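Local coordinates for 6-aminohexanoate-cyclic-dimer hydrolase (Arthrobacter sp., PDB 3A2Q), which hydrolyses the cyclic dimer of 6-aminohexanoate, a by-product of nylon-6 manufacture, to the linear dimer, at residues Phe271-Glu276 with Leu422-Pro427. The protein carries 1 engineered substitution. Sequence-based numbering, arbitrary orientation.
Sequences FALDPE and LAFTVP
Ala423 puts its methyl group against the edge of the Phe271 ring. Ala423 CB lies 3.7 Å from Phe271 CZ, close to the ring plane. The methyl therefore meets the rim of the ring and not its face. Phe271 has CG between its backbone N and carbonyl carbon (chi1 63°), and from there the ring reaches its far end, CZ and CE2, across to the alanine. The same ring also touches Arg306 and Thr390.

Phe424 makes the second contact. The CE2 and CZ side of its ring meets both methyls of Leu273 obliquely, and the side chains cross at about a right angle. Phe424 CE2 is 3.9 Å from Leu273 CD1 and 4.1 Å from Leu273 CD2. Both methyls approach CE2 from the same side, and CD1 also nears CZ. Pro387, at the end of strand 383-387, touches both Leu273 and Phe424.

Leu422 O takes bonds from Thr425 N at 3.1 Å and Val426 N at 3.0 Å. These bonds close the turn between helices 416-422 and 427-431. Thr425 OG1 hydrogen-bonds with Ala172 O, and Thr425 O with Arg176 NH1. Ala172 lines the 6-aminohexanoic acid pocket.

On the other segment, Asp274 is the N-cap of helix 275-290. Its OD2 accepts a weak bond from Glu276 N and a further one from Cys277 N.

The contact thus joins the lead-in to that helix with the interhelical turn, away from the substrate site. Two small apolar touches carry it, with no polar bond between the segments. Shape and burial, rather than directed bonding, probably set how the segments fit.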
loop_
_atom_site.group_PDB
_atom_site.type_symbol
_atom_site.label_atom_id
_atom_site.label_comp_id
_atom_site.label_asym_id
_atom_site.label_seq_id
_atom_site.Cartn_x
_atom_site.Cartn_y
_atom_site.Cartn_z
ATOM N N PHE A 271 -5.661 -16.746 16.593
ATOM C CA PHE A 271 -5.815 -15.514 17.361
ATOM C C PHE A 271 -7.236 -15.019 17.127
ATOM O O PHE A 271 -7.848 -15.354 16.118
ATOM C CB PHE A 271 -4.770 -14.446 16.979
ATOM C CG PHE A 271 -4.861 -13.965 15.558
ATOM C CD1 PHE A 271 -5.910 -13.147 15.146
ATOM C CD2 PHE A 271 -3.894 -14.338 14.630
ATOM C CE1 PHE A 271 -5.999 -12.713 13.826
ATOM C CE2 PHE A 271 -3.970 -13.912 13.311
ATOM C CZ PHE A 271 -5.027 -13.097 12.907
ATOM N N ALA A 272 -7.768 -14.244 18.066
ATOM C CA ALA A 272 -9.132 -13.752 17.936
ATOM C C ALA A 272 -9.204 -12.438 17.175
ATOM O O ALA A 272 -8.467 -11.494 17.464
ATOM C CB ALA A 272 -9.764 -13.591 19.321
ATOM N N LEU A 273 -10.093 -12.379 16.194
ATOM C CA LEU A 273 -10.255 -11.157 15.431
ATOM C C LEU A 273 -10.814 -10.095 16.379
ATOM O O LEU A 273 -11.781 -10.347 17.104
ATOM C CB LEU A 273 -11.229 -11.377 14.269
ATOM C CG LEU A 273 -11.622 -10.127 13.473
ATOM C CD1 LEU A 273 -10.391 -9.548 12.787
ATOM C CD2 LEU A 273 -12.684 -10.493 12.446
ATOM N N ASP A 274 -10.192 -8.921 16.383
ATOM C CA ASP A 274 -10.646 -7.817 17.223
ATOM C C ASP A 274 -12.120 -7.526 16.924
ATOM O O ASP A 274 -12.492 -7.317 15.773
ATOM C CB ASP A 274 -9.826 -6.563 16.938
ATOM C CG ASP A 274 -10.321 -5.359 17.714
ATOM O OD1 ASP A 274 -10.054 -5.282 18.928
ATOM O OD2 ASP A 274 -10.991 -4.495 17.115
ATOM N N PRO A 275 -12.968 -7.490 17.964
ATOM C CA PRO A 275 -14.406 -7.225 17.816
ATOM C C PRO A 275 -14.765 -5.956 17.046
ATOM O O PRO A 275 -15.735 -5.944 16.282
ATOM C CB PRO A 275 -14.907 -7.168 19.262
ATOM C CG PRO A 275 -13.919 -8.033 20.006
ATOM C CD PRO A 275 -12.606 -7.660 19.383
ATOM N N GLU A 276 -14.001 -4.888 17.250
ATOM C CA GLU A 276 -14.289 -3.634 16.566
ATOM C C GLU A 276 -13.955 -3.733 15.089
ATOM O O GLU A 276 -14.646 -3.155 14.261
ATOM C CB GLU A 276 -13.536 -2.469 17.220
ATOM C CG GLU A 276 -13.851 -2.335 18.715
ATOM C CD GLU A 276 -13.473 -0.988 19.301
ATOM O OE1 GLU A 276 -12.525 -0.353 18.798
ATOM O OE2 GLU A 276 -14.124 -0.575 20.286
ATOM N N LEU A 422 -1.101 -8.134 9.191
ATOM C CA LEU A 422 -1.156 -8.609 7.808
ATOM C C LEU A 422 -1.849 -9.941 7.507
ATOM O O LEU A 422 -1.896 -10.357 6.349
ATOM C CB LEU A 422 0.274 -8.645 7.239
ATOM C CG LEU A 422 1.339 -9.431 8.019
ATOM C CD1 LEU A 422 1.065 -10.924 7.927
ATOM C CD2 LEU A 422 2.731 -9.129 7.454
ATOM N N ALA A 423 -2.398 -10.602 8.522
ATOM C CA ALA A 423 -3.046 -11.898 8.302
ATOM C C ALA A 423 -4.203 -11.883 7.300
ATOM O O ALA A 423 -4.396 -12.854 6.569
ATOM C CB ALA A 423 -3.516 -12.484 9.634
ATOM N N PHE A 424 -4.972 -10.798 7.265
ATOM C CA PHE A 424 -6.102 -10.701 6.335
ATOM C C PHE A 424 -5.758 -10.020 5.000
ATOM O O PHE A 424 -6.618 -9.897 4.122
ATOM C CB PHE A 424 -7.265 -9.950 6.990
ATOM C CG PHE A 424 -8.089 -10.787 7.939
ATOM C CD1 PHE A 424 -7.602 -11.989 8.452
ATOM C CD2 PHE A 424 -9.342 -10.345 8.351
ATOM C CE1 PHE A 424 -8.350 -12.735 9.363
ATOM C CE2 PHE A 424 -10.098 -11.085 9.260
ATOM C CZ PHE A 424 -9.600 -12.282 9.768
ATOM N N THR A 425 -4.514 -9.576 4.834
ATOM C CA THR A 425 -4.135 -8.930 3.581
ATOM C C THR A 425 -3.194 -9.788 2.737
ATOM O O THR A 425 -3.310 -9.832 1.511
ATOM C CB THR A 425 -3.458 -7.554 3.818
ATOM O OG1 THR A 425 -2.468 -7.675 4.845
ATOM C CG2 THR A 425 -4.487 -6.498 4.215
ATOM N N VAL A 426 -2.277 -10.491 3.391
ATOM C CA VAL A 426 -1.300 -11.300 2.667
ATOM C C VAL A 426 -1.849 -12.404 1.747
ATOM O O VAL A 426 -1.247 -12.698 0.713
ATOM C CB VAL A 426 -0.245 -11.894 3.649
ATOM C CG1 VAL A 426 -0.838 -13.017 4.458
ATOM C CG2 VAL A 426 0.972 -12.360 2.878
ATOM N N PRO A 427 -3.000 -13.015 2.085
ATOM C CA PRO A 427 -3.485 -14.060 1.176
ATOM C C PRO A 427 -3.712 -13.553 -0.250
ATOM O O PRO A 427 -3.561 -14.300 -1.212
ATOM C CB PRO A 427 -4.794 -14.511 1.826
ATOM C CG PRO A 427 -4.614 -14.182 3.265
ATOM C CD PRO A 427 -3.919 -12.846 3.223
#